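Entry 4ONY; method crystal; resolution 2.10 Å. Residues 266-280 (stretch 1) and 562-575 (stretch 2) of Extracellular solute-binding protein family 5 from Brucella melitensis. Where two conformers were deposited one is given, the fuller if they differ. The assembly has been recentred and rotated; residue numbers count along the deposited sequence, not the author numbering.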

ATOM      1  N   SER A 266       4.481 -25.283  -9.251  1.00 17.20           N
ATOM      2  CA  SER A 266       3.536 -25.986  -8.384  1.00 17.05           C
ATOM      3  C   SER A 266       2.076 -25.559  -8.733  1.00 17.16           C
ATOM      4  O   SER A 266       1.151 -26.384  -8.672  1.00 17.41           O
ATOM      5  CB  SER A 266       3.873 -25.671  -6.938  1.00 17.07           C
ATOM      6  OG  SER A 266       3.081 -26.412  -6.035  1.00 17.71           O
ATOM      7  N   PHE A 267       1.875 -24.282  -9.114  1.00 16.31           N
ATOM      8  CA  PHE A 267       0.602 -23.825  -9.673  1.00 16.01           C
ATOM      9  C   PHE A 267       0.250 -24.604 -10.956  1.00 16.34           C
ATOM     10  O   PHE A 267      -0.890 -25.064 -11.111  1.00 15.97           O
ATOM     11  CB  PHE A 267       0.613 -22.327  -9.970  1.00 15.52           C
ATOM     12  CG  PHE A 267      -0.622 -21.843 -10.703  1.00 15.26           C
ATOM     13  CD1 PHE A 267      -1.858 -21.860 -10.085  1.00 15.45           C
ATOM     14  CD2 PHE A 267      -0.539 -21.390 -11.990  1.00 15.12           C
ATOM     15  CE1 PHE A 267      -3.000 -21.449 -10.751  1.00 15.34           C
ATOM     16  CE2 PHE A 267      -1.666 -20.946 -12.663  1.00 15.51           C
ATOM     17  CZ  PHE A 267      -2.902 -20.984 -12.051  1.00 15.21           C
ATOM     18  N   LYS A 268       1.216 -24.739 -11.865  1.00 17.15           N
ATOM     19  CA  LYS A 268       0.975 -25.441 -13.129  1.00 18.36           C
ATOM     20  C   LYS A 268       0.603 -26.908 -12.914  1.00 19.25           C
ATOM     21  O   LYS A 268      -0.190 -27.434 -13.670  1.00 19.01           O
ATOM     22  CB  LYS A 268       2.148 -25.334 -14.093  1.00 20.10           C
ATOM     23  CG  LYS A 268       2.342 -23.940 -14.717  1.00 20.29           C
ATOM     24  CD  LYS A 268       3.706 -23.749 -15.327  1.00 21.13           C
ATOM     25  CE  LYS A 268       4.029 -24.801 -16.354  1.00 23.57           C
ATOM     26  NZ  LYS A 268       5.257 -24.466 -17.102  1.00 24.01           N
ATOM     27  N   LYS A 269       1.148 -27.550 -11.870  1.00 19.50           N
ATOM     28  CA  LYS A 269       0.849 -28.948 -11.566  1.00 19.88           C
ATOM     29  C   LYS A 269      -0.505 -29.088 -10.835  1.00 20.44           C
ATOM     30  O   LYS A 269      -0.966 -30.178 -10.629  1.00 20.97           O
ATOM     31  CB  LYS A 269       1.968 -29.544 -10.709  1.00 20.73           C
ATOM     32  N   GLY A 270      -1.150 -27.990 -10.444  1.00 19.48           N
ATOM     33  CA  GLY A 270      -2.449 -28.079  -9.786  1.00 19.02           C
ATOM     34  C   GLY A 270      -2.361 -28.221  -8.275  1.00 18.64           C
ATOM     35  O   GLY A 270      -3.363 -28.377  -7.621  1.00 17.80           O
ATOM     36  N   ILE A 271      -1.174 -28.072  -7.721  1.00 18.32           N
ATOM     37  CA  ILE A 271      -0.980 -28.120  -6.275  1.00 18.36           C
ATOM     38  C   ILE A 271      -1.433 -26.827  -5.637  1.00 17.50           C
ATOM     39  O   ILE A 271      -2.015 -26.854  -4.587  1.00 17.29           O
ATOM     40  CB  ILE A 271       0.484 -28.419  -5.930  1.00 19.00           C
ATOM     41  CG1 ILE A 271       0.821 -29.775  -6.532  1.00 20.12           C
ATOM     42  CG2 ILE A 271       0.692 -28.450  -4.426  1.00 19.15           C
ATOM     43  CD1 ILE A 271       2.276 -30.155  -6.523  1.00 21.82           C
ATOM     44  N   LEU A 272      -1.167 -25.691  -6.286  1.00 16.90           N
ATOM     45  CA  LEU A 272      -1.683 -24.427  -5.855  1.00 16.02           C
ATOM     46  C   LEU A 272      -2.893 -24.082  -6.709  1.00 16.02           C
ATOM     47  O   LEU A 272      -2.876 -24.337  -7.917  1.00 16.35           O
ATOM     48  CB  LEU A 272      -0.611 -23.351  -6.000  1.00 15.66           C
ATOM     49  CG  LEU A 272       0.688 -23.667  -5.258  1.00 15.93           C
ATOM     50  CD1 LEU A 272       1.657 -22.524  -5.489  1.00 15.57           C
ATOM     51  CD2 LEU A 272       0.429 -23.899  -3.765  1.00 15.72           C
ATOM     52  N   ASP A 273      -3.911 -23.478  -6.104  1.00 15.37           N
ATOM     53  CA  ASP A 273      -5.175 -23.191  -6.803  1.00 15.55           C
ATOM     54  C   ASP A 273      -5.148 -21.873  -7.599  1.00 15.31           C
ATOM     55  O   ASP A 273      -5.903 -21.716  -8.525  1.00 15.83           O
ATOM     56  CB  ASP A 273      -6.317 -23.102  -5.793  1.00 16.18           C
ATOM     57  CG  ASP A 273      -6.636 -24.446  -5.126  1.00 16.98           C
ATOM     58  OD1 ASP A 273      -6.732 -25.440  -5.835  1.00 17.51           O
ATOM     59  OD2 ASP A 273      -6.775 -24.484  -3.887  1.00 17.55           O
ATOM     60  N   ILE A 274      -4.296 -20.933  -7.209  1.00 14.65           N
ATOM     61  CA  ILE A 274      -4.201 -19.631  -7.860  1.00 14.61           C
ATOM     62  C   ILE A 274      -2.749 -19.198  -7.931  1.00 14.05           C
ATOM     63  O   ILE A 274      -1.889 -19.775  -7.270  1.00 14.32           O
ATOM     64  CB  ILE A 274      -5.004 -18.542  -7.096  1.00 14.61           C
ATOM     65  CG1 ILE A 274      -4.400 -18.284  -5.709  1.00 15.21           C
ATOM     66  CG2 ILE A 274      -6.474 -18.948  -6.899  1.00 15.08           C
ATOM     67  CD1 ILE A 274      -4.916 -17.052  -5.018  1.00 14.93           C
ATOM     68  N   PHE A 275      -2.488 -18.202  -8.758  1.00 13.90           N
ATOM     69  CA  PHE A 275      -1.181 -17.603  -8.867  1.00 13.99           C
ATOM     70  C   PHE A 275      -1.344 -16.122  -9.113  1.00 14.34           C
ATOM     71  O   PHE A 275      -1.937 -15.699 -10.129  1.00 14.04           O
ATOM     72  CB  PHE A 275      -0.342 -18.246 -10.003  1.00 13.97           C
ATOM     73  CG  PHE A 275       1.085 -17.775 -10.032  1.00 13.51           C
ATOM     74  CD1 PHE A 275       1.418 -16.615 -10.705  1.00 13.18           C
ATOM     75  CD2 PHE A 275       2.063 -18.464  -9.356  1.00 13.64           C
ATOM     76  CE1 PHE A 275       2.690 -16.120 -10.697  1.00 13.37           C
ATOM     77  CE2 PHE A 275       3.365 -18.006  -9.373  1.00 14.00           C
ATOM     78  CZ  PHE A 275       3.691 -16.834 -10.058  1.00 13.89           C
ATOM     79  N   ILE A 276      -0.872 -15.327  -8.160  1.00 14.51           N
ATOM     80  CA  ILE A 276      -1.055 -13.868  -8.228  1.00 14.84           C
ATOM     81  C   ILE A 276       0.151 -13.360  -9.031  1.00 15.29           C
ATOM     82  O   ILE A 276       1.286 -13.552  -8.591  1.00 15.53           O
ATOM     83  CB  ILE A 276      -1.086 -13.264  -6.821  1.00 15.03           C
ATOM     84  CG1 ILE A 276      -2.327 -13.749  -6.078  1.00 15.45           C
ATOM     85  CG2 ILE A 276      -1.057 -11.732  -6.881  1.00 15.14           C
ATOM     86  CD1 ILE A 276      -2.348 -13.426  -4.596  1.00 16.10           C
ATOM     87  N   GLU A 277      -0.083 -12.759 -10.202  1.00 14.86           N
ATOM     88  CA  GLU A 277       1.002 -12.433 -11.135  1.00 14.98           C
ATOM     89  C   GLU A 277       1.360 -10.932 -11.174  1.00 14.54           C
ATOM     90  O   GLU A 277       0.508 -10.082 -11.438  1.00 14.07           O
ATOM     91  CB  GLU A 277       0.604 -12.861 -12.543  1.00 15.48           C
ATOM     92  CG  GLU A 277       1.686 -12.605 -13.575  1.00 16.13           C
ATOM     93  CD  GLU A 277       2.897 -13.471 -13.301  1.00 16.56           C
ATOM     94  OE1 GLU A 277       2.885 -14.648 -13.740  1.00 16.79           O
ATOM     95  OE2 GLU A 277       3.834 -12.971 -12.629  1.00 15.46           O
ATOM     96  N   GLY A 278       2.626 -10.626 -10.944  1.00 14.79           N
ATOM     97  CA  GLY A 278       3.164  -9.275 -11.141  1.00 15.50           C
ATOM     98  C   GLY A 278       4.207  -9.102 -12.258  1.00 16.20           C
ATOM     99  O   GLY A 278       4.682  -7.986 -12.511  1.00 17.55           O
ATOM    100  N   ASN A 279       4.587 -10.194 -12.896  1.00 15.86           N
ATOM    101  CA  ASN A 279       5.624 -10.155 -13.878  1.00 16.14           C
ATOM    102  C   ASN A 279       5.033 -10.159 -15.292  1.00 16.09           C
ATOM    103  O   ASN A 279       4.420 -11.157 -15.694  1.00 16.06           O
ATOM    104  CB  ASN A 279       6.509 -11.354 -13.649  1.00 16.84           C
ATOM    105  CG  ASN A 279       7.668 -11.393 -14.606  1.00 17.60           C
ATOM    106  OD1 ASN A 279       7.545 -11.056 -15.787  1.00 17.59           O
ATOM    107  ND2 ASN A 279       8.792 -11.870 -14.120  1.00 18.36           N
ATOM    108  N   PRO A 280       5.219  -9.063 -16.054  1.00 15.59           N
ATOM    109  CA  PRO A 280       4.541  -8.912 -17.314  1.00 15.65           C
ATOM    110  C   PRO A 280       5.039  -9.830 -18.406  1.00 15.99           C
ATOM    111  O   PRO A 280       4.255 -10.193 -19.301  1.00 16.20           O
ATOM    112  CB  PRO A 280       4.813  -7.459 -17.716  1.00 15.91           C
ATOM    113  CG  PRO A 280       5.989  -7.051 -16.942  1.00 16.06           C
ATOM    114  CD  PRO A 280       6.043  -7.898 -15.717  1.00 15.75           C
ATOM    115  N   HIS A 562       3.424   1.312 -14.255  1.00 14.54           N
ATOM    116  CA  HIS A 562       2.694   0.430 -13.363  1.00 15.06           C
ATOM    117  C   HIS A 562       1.828  -0.465 -14.226  1.00 15.60           C
ATOM    118  O   HIS A 562       1.593  -0.167 -15.425  1.00 16.14           O
ATOM    119  CB  HIS A 562       1.795   1.264 -12.423  1.00 14.82           C
ATOM    120  CG  HIS A 562       0.694   1.983 -13.127  1.00 14.52           C
ATOM    121  ND1 HIS A 562       0.891   3.165 -13.819  1.00 14.77           N
ATOM    122  CD2 HIS A 562      -0.607   1.662 -13.312  1.00 15.20           C
ATOM    123  CE1 HIS A 562      -0.229   3.521 -14.428  1.00 14.74           C
ATOM    124  NE2 HIS A 562      -1.158   2.636 -14.122  1.00 15.32           N
ATOM    125  N   LEU A 563       1.300  -1.515 -13.625  1.00 16.23           N
ATOM    126  CA  LEU A 563       0.412  -2.431 -14.333  1.00 16.94           C
ATOM    127  C   LEU A 563      -1.010  -1.923 -14.202  1.00 16.82           C
ATOM    128  O   LEU A 563      -1.464  -1.742 -13.131  1.00 17.15           O
ATOM    129  CB  LEU A 563       0.533  -3.843 -13.721  1.00 18.25           C
ATOM    130  CG  LEU A 563       1.836  -4.561 -14.063  1.00 18.73           C
ATOM    131  CD1 LEU A 563       1.864  -5.902 -13.378  1.00 20.00           C
ATOM    132  CD2 LEU A 563       1.997  -4.728 -15.570  1.00 19.52           C
ATOM    133  N   PRO A 564      -1.732  -1.713 -15.298  1.00 17.03           N
ATOM    134  CA  PRO A 564      -3.065  -1.187 -15.141  1.00 17.71           C
ATOM    135  C   PRO A 564      -4.155  -2.181 -14.666  1.00 18.94           C
ATOM    136  O   PRO A 564      -5.234  -1.745 -14.228  1.00 17.38           O
ATOM    137  CB  PRO A 564      -3.395  -0.699 -16.544  1.00 18.11           C
ATOM    138  CG  PRO A 564      -2.613  -1.595 -17.454  1.00 18.27           C
ATOM    139  CD  PRO A 564      -1.343  -1.850 -16.705  1.00 17.74           C
ATOM    140  N   TYR A 565      -3.873  -3.487 -14.722  1.00 16.81           N
ATOM    141  CA  TYR A 565      -4.780  -4.472 -14.169  1.00 17.13           C
ATOM    142  C   TYR A 565      -4.057  -5.352 -13.158  1.00 16.17           C
ATOM    143  O   TYR A 565      -2.872  -5.640 -13.320  1.00 16.39           O
ATOM    144  CB  TYR A 565      -5.321  -5.350 -15.300  1.00 18.97           C
ATOM    145  CG  TYR A 565      -6.121  -4.601 -16.347  1.00 21.44           C
ATOM    146  CD1 TYR A 565      -7.482  -4.411 -16.187  1.00 24.48           C
ATOM    147  CD2 TYR A 565      -5.521  -4.097 -17.474  1.00 23.18           C
ATOM    148  CE1 TYR A 565      -8.239  -3.732 -17.121  1.00 27.09           C
ATOM    149  CE2 TYR A 565      -6.264  -3.382 -18.432  1.00 25.90           C
ATOM    150  CZ  TYR A 565      -7.633  -3.198 -18.247  1.00 27.52           C
ATOM    151  OH  TYR A 565      -8.490  -2.524 -19.141  1.00 29.49           O
ATOM    152  N   GLN A 566      -4.813  -5.870 -12.209  1.00 14.77           N
ATOM    153  CA  GLN A 566      -4.360  -6.909 -11.308  1.00 14.35           C
ATOM    154  C   GLN A 566      -4.590  -8.224 -12.060  1.00 13.98           C
ATOM    155  O   GLN A 566      -5.594  -8.378 -12.782  1.00 13.33           O
ATOM    156  CB  GLN A 566      -5.223  -6.979 -10.060  1.00 15.17           C
ATOM    157  CG  GLN A 566      -5.284  -5.714  -9.200  1.00 15.82           C
ATOM    158  CD  GLN A 566      -6.164  -5.935  -7.959  1.00 16.22           C
ATOM    159  OE1 GLN A 566      -7.356  -6.228  -8.072  1.00 15.06           O
ATOM    160  NE2 GLN A 566      -5.558  -5.805  -6.758  1.00 17.04           N
ATOM    161  N   TRP A 567      -3.680  -9.153 -11.851  1.00 12.60           N
ATOM    162  CA  TRP A 567      -3.702 -10.399 -12.559  1.00 12.63           C
ATOM    163  C   TRP A 567      -3.694 -11.537 -11.599  1.00 11.79           C
ATOM    164  O   TRP A 567      -2.765 -11.642 -10.795  1.00 11.58           O
ATOM    165  CB  TRP A 567      -2.424 -10.489 -13.425  1.00 13.02           C
ATOM    166  CG  TRP A 567      -2.300  -9.560 -14.580  1.00 13.36           C
ATOM    167  CD1 TRP A 567      -3.304  -9.019 -15.329  1.00 13.69           C
ATOM    168  CD2 TRP A 567      -1.091  -9.166 -15.191  1.00 14.04           C
ATOM    169  NE1 TRP A 567      -2.791  -8.261 -16.332  1.00 14.04           N
ATOM    170  CE2 TRP A 567      -1.427  -8.352 -16.296  1.00 14.62           C
ATOM    171  CE3 TRP A 567       0.236  -9.425 -14.923  1.00 14.15           C
ATOM    172  CZ2 TRP A 567      -0.467  -7.813 -17.151  1.00 15.10           C
ATOM    173  CZ3 TRP A 567       1.216  -8.838 -15.752  1.00 14.91           C
ATOM    174  CH2 TRP A 567       0.856  -8.048 -16.846  1.00 14.97           C
ATOM    175  N   VAL A 568      -4.675 -12.423 -11.724  1.00 11.59           N
ATOM    176  CA  VAL A 568      -4.723 -13.668 -10.941  1.00 11.16           C
ATOM    177  C   VAL A 568      -5.136 -14.823 -11.845  1.00 11.40           C
ATOM    178  O   VAL A 568      -6.208 -14.797 -12.462  1.00 10.80           O
ATOM    179  CB  VAL A 568      -5.724 -13.604  -9.756  1.00 11.02           C
ATOM    180  CG1 VAL A 568      -5.639 -14.879  -8.944  1.00 10.99           C
ATOM    181  CG2 VAL A 568      -5.457 -12.395  -8.854  1.00 10.79           C
ATOM    182  N   ALA A 569      -4.264 -15.820 -11.977  1.00 11.62           N
ATOM    183  CA  ALA A 569      -4.598 -17.021 -12.725  1.00 12.08           C
ATOM    184  C   ALA A 569      -5.172 -17.990 -11.717  1.00 12.51           C
ATOM    185  O   ALA A 569      -4.734 -18.000 -10.564  1.00 12.56           O
ATOM    186  CB  ALA A 569      -3.378 -17.619 -13.409  1.00 12.51           C
ATOM    187  N   ARG A 570      -6.197 -18.725 -12.100  1.00 12.91           N
ATOM    188  CA  ARG A 570      -6.851 -19.630 -11.171  1.00 13.59           C
ATOM    189  C   ARG A 570      -7.341 -20.897 -11.867  1.00 14.16           C
ATOM    190  O   ARG A 570      -7.824 -20.844 -13.015  1.00 13.71           O
ATOM    191  CB  ARG A 570      -8.017 -18.937 -10.463  1.00 13.93           C
ATOM    192  CG  ARG A 570      -9.227 -18.642 -11.334  1.00 14.73           C
ATOM    193  CD  ARG A 570     -10.371 -17.907 -10.595  1.00 15.07           C
ATOM    194  NE  ARG A 570     -11.164 -17.204 -11.586  1.00 15.33           N
ATOM    195  CZ  ARG A 570     -12.150 -17.741 -12.304  1.00 16.50           C
ATOM    196  NH1 ARG A 570     -12.608 -18.978 -12.107  1.00 16.81           N
ATOM    197  NH2 ARG A 570     -12.737 -16.989 -13.213  1.00 17.10           N
ATOM    198  N   TRP A 571      -7.215 -22.026 -11.176  1.00 14.44           N
ATOM    199  CA  TRP A 571      -7.960 -23.233 -11.572  1.00 15.37           C
ATOM    200  C   TRP A 571      -9.473 -22.938 -11.467  1.00 16.42           C
ATOM    201  O   TRP A 571      -9.928 -22.235 -10.573  1.00 15.54           O
ATOM    202  CB  TRP A 571      -7.524 -24.464 -10.769  1.00 15.04           C
ATOM    203  CG  TRP A 571      -6.105 -24.872 -11.138  1.00 14.73           C
ATOM    204  CD1 TRP A 571      -4.950 -24.421 -10.564  1.00 14.41           C
ATOM    205  CD2 TRP A 571      -5.711 -25.800 -12.145  1.00 15.26           C
ATOM    206  NE1 TRP A 571      -3.857 -24.970 -11.183  1.00 14.61           N
ATOM    207  CE2 TRP A 571      -4.286 -25.836 -12.146  1.00 15.07           C
ATOM    208  CE3 TRP A 571      -6.416 -26.575 -13.073  1.00 15.41           C
ATOM    209  CZ2 TRP A 571      -3.552 -26.623 -13.027  1.00 15.70           C
ATOM    210  CZ3 TRP A 571      -5.699 -27.357 -13.950  1.00 16.22           C
ATOM    211  CH2 TRP A 571      -4.261 -27.384 -13.935  1.00 16.15           C
ATOM    212  N   ASP A 572     -10.232 -23.483 -12.397  1.00 18.71           N
ATOM    213  CA  ASP A 572     -11.637 -23.131 -12.507  1.00 20.45           C
ATOM    214  C   ASP A 572     -12.532 -23.699 -11.385  1.00 19.91           C
ATOM    215  O   ASP A 572     -13.681 -23.364 -11.315  1.00 20.03           O
ATOM    216  CB  ASP A 572     -12.178 -23.495 -13.903  1.00 22.53           C
ATOM    217  CG  ASP A 572     -12.301 -24.950 -14.124  1.00 24.56           C
ATOM    218  OD1 ASP A 572     -11.947 -25.784 -13.271  1.00 26.33           O
ATOM    219  OD2 ASP A 572     -12.784 -25.283 -15.194  1.00 30.88           O
ATOM    220  N   ARG A 573     -11.980 -24.538 -10.516  1.00 20.05           N
ATOM    221  CA  ARG A 573     -12.629 -24.934  -9.280  1.00 19.68           C
ATOM    222  C   ARG A 573     -12.686 -23.808  -8.232  1.00 18.82           C
ATOM    223  O   ARG A 573     -13.312 -23.957  -7.183  1.00 18.15           O
ATOM    224  CB  ARG A 573     -11.915 -26.131  -8.683  1.00 20.84           C
ATOM    225  CG  ARG A 573     -10.486 -25.821  -8.266  1.00 21.36           C
ATOM    226  CD  ARG A 573      -9.767 -27.094  -7.896  1.00 22.83           C
ATOM    227  NE  ARG A 573      -8.347 -26.859  -7.612  1.00 23.81           N
ATOM    228  CZ  ARG A 573      -7.343 -27.353  -8.318  1.00 23.38           C
ATOM    229  NH1 ARG A 573      -7.561 -28.077  -9.396  1.00 24.27           N
ATOM    230  NH2 ARG A 573      -6.118 -27.082  -7.956  1.00 23.61           N
ATOM    231  N   ILE A 574     -12.029 -22.688  -8.507  1.00 17.87           N
ATOM    232  CA  ILE A 574     -12.109 -21.519  -7.656  1.00 17.02           C
ATOM    233  C   ILE A 574     -12.913 -20.443  -8.352  1.00 17.21           C
ATOM    234  O   ILE A 574     -12.601 -20.133  -9.509  1.00 16.56           O
ATOM    235  CB  ILE A 574     -10.707 -20.940  -7.393  1.00 16.65           C
ATOM    236  CG1 ILE A 574      -9.786 -22.004  -6.766  1.00 16.91           C
ATOM    237  CG2 ILE A 574     -10.790 -19.712  -6.494  1.00 16.10           C
ATOM    238  CD1 ILE A 574     -10.280 -22.591  -5.480  1.00 17.19           C
ATOM    239  N   GLU A 575     -13.909 -19.850  -7.651  1.00 16.79           N
ATOM    240  CA  GLU A 575     -14.720 -18.768  -8.209  0.70 17.35           C
ATOM    241  C   GLU A 575     -14.738 -17.529  -7.320  1.00 15.90           C
ATOM    242  O   GLU A 575     -14.295 -17.572  -6.159  1.00 15.01           O
ATOM    243  CB  GLU A 575     -16.127 -19.286  -8.465  0.70 19.23           C
ATOM    244  CG  GLU A 575     -16.107 -20.399  -9.512  0.70 21.53           C
ATOM    245  CD  GLU A 575     -17.497 -20.877  -9.893  0.70 24.08           C
ATOM    246  OE1 GLU A 575     -18.462 -20.533  -9.184  0.70 27.04           O
ATOM    247  OE2 GLU A 575     -17.635 -21.576 -10.911  0.70 26.92           O
TER
HETATM  248  O   HOH W   1      -1.696  -9.113  -9.802  1.00 21.45           O
HETATM  249  O   HOH W   2      -1.180  -7.403 -12.244  1.00 36.29           O

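Strands 274-277 and 566-571 run antiparallel, their axes 167° apart in direction and 4.6 Å apart at closest approach. Phe275 and Ala569 form the hydrogen-bonded pair at the centre: Phe275 N donates to Ala569 O (2.9 Å, 155°) and Ala569 N to Phe275 O (3.0 Å, 160°). Trp571 N continues the ladder by donating to Asp273 O (3.0 Å, 160°).

Trp567, Trp571 and Asp273 are the residues most covered by the opposing stretch. Trp567 lies on the sheet face shared by Phe275, Glu277 and Ala569. Its O accepts from Glu277 N (3.0 Å, 167°), while its indole carbon CE3 meets the aliphatic CG of Glu277 at 3.7 Å and CZ3 presents its ring edge to Pro280 CA, also at 3.7 Å.

Trp571 reaches back to the helix end. Its NE1 donates to Phe267 O (3.0 Å, 154°), giving the indole N-H a polar partner, and its edge is directed at the Phe267 ring face in an offset edge-to-face pair, centroids 5.0 Å apart and planes at 62°.

Asp273 supplies the charge: OD1 accepts from both Arg573 NE and Arg573 NH2, each at 2.8 Å, so one carboxylate oxygen anchors the guanidinium edge in a salt bridge. Arg573 NH2 adds a weak bond to Gly270 O (3.1 Å, 127°).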